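Local coordinates for protein polyketide synthase/nonribosomal peptide synthetase hybrid RzxB (Pseudomonas fluorescens, PDB 5IL6) that probably serves, through this double-hotdog dehydratase domain, to remove water from beta-hydroxyacyl intermediates during assembly of the polyketide rhizoxin, at residues Q236-Q250 and L265-N279. Residues are numbered along the deposited sequence; the frame is centred on the assembly and turned at random.
Sequences QCVLLADCPASLQVQ and LALFDDQGQCCAILN
Gln248 and Phe268 form an antiparallel hydrogen-bonded pair, gripped by two short bonds, Gln248 N to Phe268 O and Phe268 N to Gln248 O, both 2.7 Å. Beyond its backbone, Gln248 has an extended side chain that brings NE2 over to the turn 269-272, where it donates to Asp269 O at 3.3 Å, that oxygen lying almost exactly in the amide plane. Gly272 N, closing this type I turn, reaches the same oxygen from the opposite face, while Asp269 OD1 accepts from Gln273 N at 2.6 Å; glycine suits a backbone whose positive phi would jam a side chain against the preceding carbonyl. A leucine in place of Gln248 would probably leave Asp269 O with the turn's own N-H but without its grip from the facing strand. Water 1 joins Ser246 O to Asp270 N across the same end.

Phe268 turns its ring edge to the Gln250 stem, CE1 lying 3.9 Å from Gln250 CB, while the amide of Gln250 is held by Gln184 and Asp143. On the other face, Val249 and Leu267 lie side by side, compact branched chains suited to a buried layer.

The second pairing, 236-239 with 274-279, runs nearly antiparallel at 174°. Strand 274-279 carries a classic beta bulge against 265-268, Cys275 and Ala276 both facing Leu267; there Cys275 O takes both Leu240 N and Ala241 N, the former from above the carbonyl plane. Cys243, with SG anti to its carbonyl carbon (chi1 -60°), rests that sulfur 3.5 Å from Cys275 CB.

Strands 261-268 and 274-284 thus lie between 246-254 and 230-239. Leu247, Val249 and Leu278 pack on helix 204-212, Cys237 and Leu239 on helix 53-67; 246-254 pairs on its far side with 184-190, and 230-239 with 77-85.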
loop_
_atom_site.group_PDB
_atom_site.type_symbol
_atom_site.label_atom_id
_atom_site.label_comp_id
_atom_site.label_asym_id
_atom_site.label_seq_id
_atom_site.Cartn_x
_atom_site.Cartn_y
_atom_site.Cartn_z
ATOM N N GLN A 236 -8.448 2.380 7.397
ATOM C CA GLN A 236 -7.342 2.818 8.235
ATOM C C GLN A 236 -6.072 2.077 7.854
ATOM O O GLN A 236 -6.112 0.893 7.513
ATOM C CB GLN A 236 -7.601 2.552 9.722
ATOM C CG GLN A 236 -8.742 3.309 10.353
ATOM C CD GLN A 236 -8.871 2.982 11.829
ATOM O OE1 GLN A 236 -9.242 1.868 12.197
ATOM N NE2 GLN A 236 -8.542 3.945 12.681
ATOM N N CYS A 237 -4.947 2.784 7.928
ATOM C CA CYS A 237 -3.623 2.171 7.884
ATOM C C CYS A 237 -2.866 2.677 9.100
ATOM O O CYS A 237 -2.587 3.875 9.206
ATOM C CB CYS A 237 -2.872 2.510 6.600
ATOM S SG CYS A 237 -1.242 1.729 6.523
ATOM N N VAL A 238 -2.541 1.774 10.019
ATOM C CA VAL A 238 -1.856 2.124 11.258
ATOM C C VAL A 238 -0.443 1.569 11.190
ATOM O O VAL A 238 -0.250 0.366 10.973
ATOM C CB VAL A 238 -2.599 1.593 12.491
ATOM C CG1 VAL A 238 -1.820 1.921 13.754
ATOM C CG2 VAL A 238 -4.003 2.182 12.559
ATOM N N LEU A 239 0.542 2.445 11.365
ATOM C CA LEU A 239 1.946 2.058 11.390
ATOM C C LEU A 239 2.421 2.089 12.839
ATOM O O LEU A 239 2.629 3.164 13.411
ATOM C CB LEU A 239 2.779 2.986 10.509
ATOM C CG LEU A 239 4.269 2.662 10.399
ATOM C CD1 LEU A 239 4.488 1.304 9.743
ATOM C CD2 LEU A 239 4.988 3.754 9.621
ATOM N N LEU A 240 2.586 0.906 13.429
ATOM C CA LEU A 240 2.973 0.765 14.829
ATOM C C LEU A 240 4.480 0.787 15.041
ATOM O O LEU A 240 4.953 1.324 16.048
ATOM C CB LEU A 240 2.387 -0.530 15.393
ATOM C CG LEU A 240 0.888 -0.425 15.647
ATOM C CD1 LEU A 240 0.184 -1.761 15.537
ATOM C CD2 LEU A 240 0.718 0.147 17.043
ATOM N N ALA A 241 5.243 0.209 14.122
ATOM C CA ALA A 241 6.682 0.093 14.301
ATOM C C ALA A 241 7.313 -0.159 12.943
ATOM O O ALA A 241 6.632 -0.492 11.970
ATOM C CB ALA A 241 7.030 -1.026 15.286
ATOM N N ASP A 242 8.631 0.012 12.888
ATOM C CA ASP A 242 9.363 -0.289 11.667
ATOM C C ASP A 242 9.172 -1.753 11.293
ATOM O O ASP A 242 9.198 -2.639 12.152
ATOM C CB ASP A 242 10.847 0.027 11.846
ATOM C CG ASP A 242 11.107 1.508 12.040
ATOM O OD1 ASP A 242 10.237 2.320 11.660
ATOM O OD2 ASP A 242 12.182 1.859 12.570
ATOM N N CYS A 243 8.977 -2.000 10.007
ATOM C CA CYS A 243 8.708 -3.346 9.522
ATOM C C CYS A 243 9.982 -3.978 8.984
ATOM O O CYS A 243 10.663 -3.357 8.159
ATOM C CB CYS A 243 7.644 -3.315 8.430
ATOM S SG CYS A 243 6.059 -2.637 8.979
ATOM N N PRO A 244 10.354 -5.195 9.415
ATOM C CA PRO A 244 11.559 -5.827 8.860
ATOM C C PRO A 244 11.385 -6.220 7.401
ATOM O O PRO A 244 10.320 -6.008 6.813
ATOM C CB PRO A 244 11.768 -7.063 9.747
ATOM C CG PRO A 244 10.773 -6.973 10.845
ATOM C CD PRO A 244 9.705 -6.034 10.435
ATOM N N ALA A 245 12.431 -6.799 6.809
ATOM C CA ALA A 245 12.382 -7.209 5.411
ATOM C C ALA A 245 11.598 -8.496 5.194
ATOM O O ALA A 245 11.346 -8.857 4.041
ATOM C CB ALA A 245 13.803 -7.379 4.869
ATOM N N SER A 246 11.220 -9.197 6.262
ATOM C CA SER A 246 10.406 -10.402 6.181
ATOM C C SER A 246 9.217 -10.250 7.117
ATOM O O SER A 246 9.372 -9.791 8.252
ATOM C CB SER A 246 11.218 -11.651 6.552
ATOM O OG SER A 246 10.413 -12.817 6.506
ATOM N N LEU A 247 8.033 -10.632 6.642
ATOM C CA LEU A 247 6.803 -10.355 7.370
ATOM C C LEU A 247 5.831 -11.518 7.254
ATOM O O LEU A 247 5.850 -12.278 6.281
ATOM C CB LEU A 247 6.120 -9.087 6.843
ATOM C CG LEU A 247 6.865 -7.771 7.049
ATOM C CD1 LEU A 247 6.201 -6.658 6.259
ATOM C CD2 LEU A 247 6.922 -7.416 8.520
ATOM N N GLN A 248 4.972 -11.633 8.264
ATOM C CA GLN A 248 3.771 -12.453 8.210
ATOM C C GLN A 248 2.569 -11.533 8.066
ATOM O O GLN A 248 2.523 -10.463 8.681
ATOM C CB GLN A 248 3.602 -13.302 9.474
ATOM C CG GLN A 248 4.666 -14.349 9.703
ATOM C CD GLN A 248 4.415 -15.132 10.974
ATOM O OE1 GLN A 248 3.793 -16.193 10.947
ATOM N NE2 GLN A 248 4.885 -14.606 12.100
ATOM N N VAL A 249 1.597 -11.948 7.258
ATOM C CA VAL A 249 0.408 -11.145 7.002
ATOM C C VAL A 249 -0.817 -12.007 7.264
ATOM O O VAL A 249 -1.034 -13.010 6.574
ATOM C CB VAL A 249 0.381 -10.593 5.566
ATOM C CG1 VAL A 249 -0.831 -9.701 5.367
ATOM C CG2 VAL A 249 1.666 -9.830 5.265
ATOM N N GLN A 250 -1.614 -11.614 8.254
ATOM C CA GLN A 250 -2.898 -12.249 8.513
ATOM C C GLN A 250 -3.985 -11.468 7.790
ATOM O O GLN A 250 -4.076 -10.244 7.934
ATOM C CB GLN A 250 -3.196 -12.300 10.012
ATOM C CG GLN A 250 -4.424 -13.129 10.342
ATOM C CD GLN A 250 -4.751 -13.144 11.817
ATOM O OE1 GLN A 250 -4.025 -12.582 12.637
ATOM N NE2 GLN A 250 -5.861 -13.784 12.162
ATOM N N LEU A 265 -6.260 -6.558 7.202
ATOM C CA LEU A 265 -4.935 -7.157 7.184
ATOM C C LEU A 265 -4.143 -6.677 8.390
ATOM O O LEU A 265 -4.348 -5.568 8.889
ATOM C CB LEU A 265 -4.157 -6.811 5.899
ATOM C CG LEU A 265 -4.724 -7.294 4.561
ATOM C CD1 LEU A 265 -5.854 -6.396 4.073
ATOM C CD2 LEU A 265 -3.617 -7.379 3.517
ATOM N N ALA A 266 -3.235 -7.530 8.852
ATOM C CA ALA A 266 -2.305 -7.171 9.912
ATOM C C ALA A 266 -0.943 -7.741 9.556
ATOM O O ALA A 266 -0.838 -8.909 9.172
ATOM C CB ALA A 266 -2.772 -7.700 11.274
ATOM N N LEU A 267 0.090 -6.914 9.681
ATOM C CA LEU A 267 1.448 -7.291 9.323
ATOM C C LEU A 267 2.242 -7.532 10.595
ATOM O O LEU A 267 2.246 -6.688 11.499
ATOM C CB LEU A 267 2.111 -6.203 8.474
ATOM C CG LEU A 267 1.599 -6.059 7.035
ATOM C CD1 LEU A 267 0.153 -5.579 6.985
ATOM C CD2 LEU A 267 2.492 -5.122 6.238
ATOM N N PHE A 268 2.912 -8.680 10.661
ATOM C CA PHE A 268 3.676 -9.068 11.834
ATOM C C PHE A 268 5.093 -9.427 11.419
ATOM O O PHE A 268 5.329 -9.897 10.302
ATOM C CB PHE A 268 3.044 -10.273 12.556
ATOM C CG PHE A 268 1.588 -10.095 12.885
ATOM C CD1 PHE A 268 0.613 -10.382 11.943
ATOM C CD2 PHE A 268 1.194 -9.656 14.138
ATOM C CE1 PHE A 268 -0.728 -10.226 12.241
ATOM C CE2 PHE A 268 -0.146 -9.499 14.443
ATOM C CZ PHE A 268 -1.106 -9.785 13.493
ATOM N N ASP A 269 6.035 -9.218 12.332
ATOM C CA ASP A 269 7.390 -9.686 12.103
ATOM C C ASP A 269 7.452 -11.199 12.313
ATOM O O ASP A 269 6.479 -11.837 12.724
ATOM C CB ASP A 269 8.376 -8.954 13.018
ATOM C CG ASP A 269 8.171 -9.270 14.490
ATOM O OD1 ASP A 269 7.336 -10.138 14.823
ATOM O OD2 ASP A 269 8.850 -8.635 15.324
ATOM N N ASP A 270 8.616 -11.781 12.018
ATOM C CA ASP A 270 8.753 -13.227 12.128
ATOM C C ASP A 270 8.534 -13.718 13.553
ATOM O O ASP A 270 8.327 -14.919 13.757
ATOM C CB ASP A 270 10.136 -13.664 11.643
ATOM C CG ASP A 270 10.260 -13.644 10.129
ATOM O OD1 ASP A 270 9.238 -13.433 9.444
ATOM O OD2 ASP A 270 11.383 -13.850 9.622
ATOM N N GLN A 271 8.581 -12.824 14.541
ATOM C CA GLN A 271 8.337 -13.196 15.927
ATOM C C GLN A 271 6.880 -13.039 16.343
ATOM O O GLN A 271 6.535 -13.418 17.465
ATOM C CB GLN A 271 9.201 -12.349 16.870
ATOM C CG GLN A 271 10.663 -12.760 16.955
ATOM C CD GLN A 271 11.413 -12.550 15.655
ATOM O OE1 GLN A 271 11.228 -11.540 14.976
ATOM N NE2 GLN A 271 12.281 -13.494 15.313
ATOM N N GLY A 272 6.025 -12.499 15.478
ATOM C CA GLY A 272 4.626 -12.312 15.805
ATOM C C GLY A 272 4.260 -10.945 16.342
ATOM O O GLY A 272 3.116 -10.757 16.778
ATOM N N GLN A 273 5.188 -9.989 16.337
ATOM C CA GLN A 273 4.889 -8.626 16.759
ATOM C C GLN A 273 4.127 -7.900 15.661
ATOM O O GLN A 273 4.540 -7.915 14.499
ATOM C CB GLN A 273 6.175 -7.860 17.065
ATOM C CG GLN A 273 7.127 -8.547 18.026
ATOM C CD GLN A 273 6.845 -8.205 19.475
ATOM O OE1 GLN A 273 6.359 -7.118 19.790
ATOM N NE2 GLN A 273 7.154 -9.137 20.369
ATOM N N CYS A 274 3.033 -7.241 16.029
ATOM C CA CYS A 274 2.286 -6.463 15.053
ATOM C C CYS A 274 3.035 -5.181 14.712
ATOM O O CYS A 274 3.370 -4.389 15.598
ATOM C CB CYS A 274 0.894 -6.128 15.577
ATOM S SG CYS A 274 -0.112 -5.312 14.324
ATOM N N CYS A 275 3.294 -4.975 13.422
ATOM C CA CYS A 275 3.971 -3.778 12.945
ATOM C C CYS A 275 3.061 -2.825 12.186
ATOM O O CYS A 275 3.317 -1.620 12.187
ATOM C CB CYS A 275 5.150 -4.161 12.041
ATOM S SG CYS A 275 6.459 -5.064 12.896
ATOM N N ALA A 276 2.006 -3.328 11.550
ATOM C CA ALA A 276 1.092 -2.465 10.815
ATOM C C ALA A 276 -0.260 -3.151 10.695
ATOM O O ALA A 276 -0.350 -4.382 10.694
ATOM C CB ALA A 276 1.639 -2.122 9.427
ATOM N N ILE A 277 -1.306 -2.334 10.579
ATOM C CA ILE A 277 -2.681 -2.810 10.491
ATOM C C ILE A 277 -3.377 -2.061 9.365
ATOM O O ILE A 277 -3.256 -0.836 9.259
ATOM C CB ILE A 277 -3.444 -2.607 11.815
ATOM C CG1 ILE A 277 -2.797 -3.423 12.936
ATOM C CG2 ILE A 277 -4.915 -2.993 11.654
ATOM C CD1 ILE A 277 -3.335 -3.097 14.313
ATOM N N LEU A 278 -4.094 -2.799 8.520
ATOM C CA LEU A 278 -4.951 -2.225 7.488
ATOM C C LEU A 278 -6.373 -2.704 7.732
ATOM O O LEU A 278 -6.649 -3.906 7.642
ATOM C CB LEU A 278 -4.493 -2.627 6.085
ATOM C CG LEU A 278 -3.260 -1.937 5.499
ATOM C CD1 LEU A 278 -1.983 -2.440 6.143
ATOM C CD2 LEU A 278 -3.224 -2.151 3.995
ATOM N N ASN A 279 -7.270 -1.772 8.038
ATOM C CA ASN A 279 -8.668 -2.089 8.294
ATOM C C ASN A 279 -9.529 -1.602 7.137
ATOM O O ASN A 279 -9.427 -0.442 6.723
ATOM C CB ASN A 279 -9.141 -1.464 9.609
ATOM C CG ASN A 279 -8.467 -2.078 10.820
ATOM O OD1 ASN A 279 -8.292 -3.295 10.894
ATOM N ND2 ASN A 279 -8.085 -1.241 11.776
HETATM O O HOH W 1 10.432 -10.629 10.563
#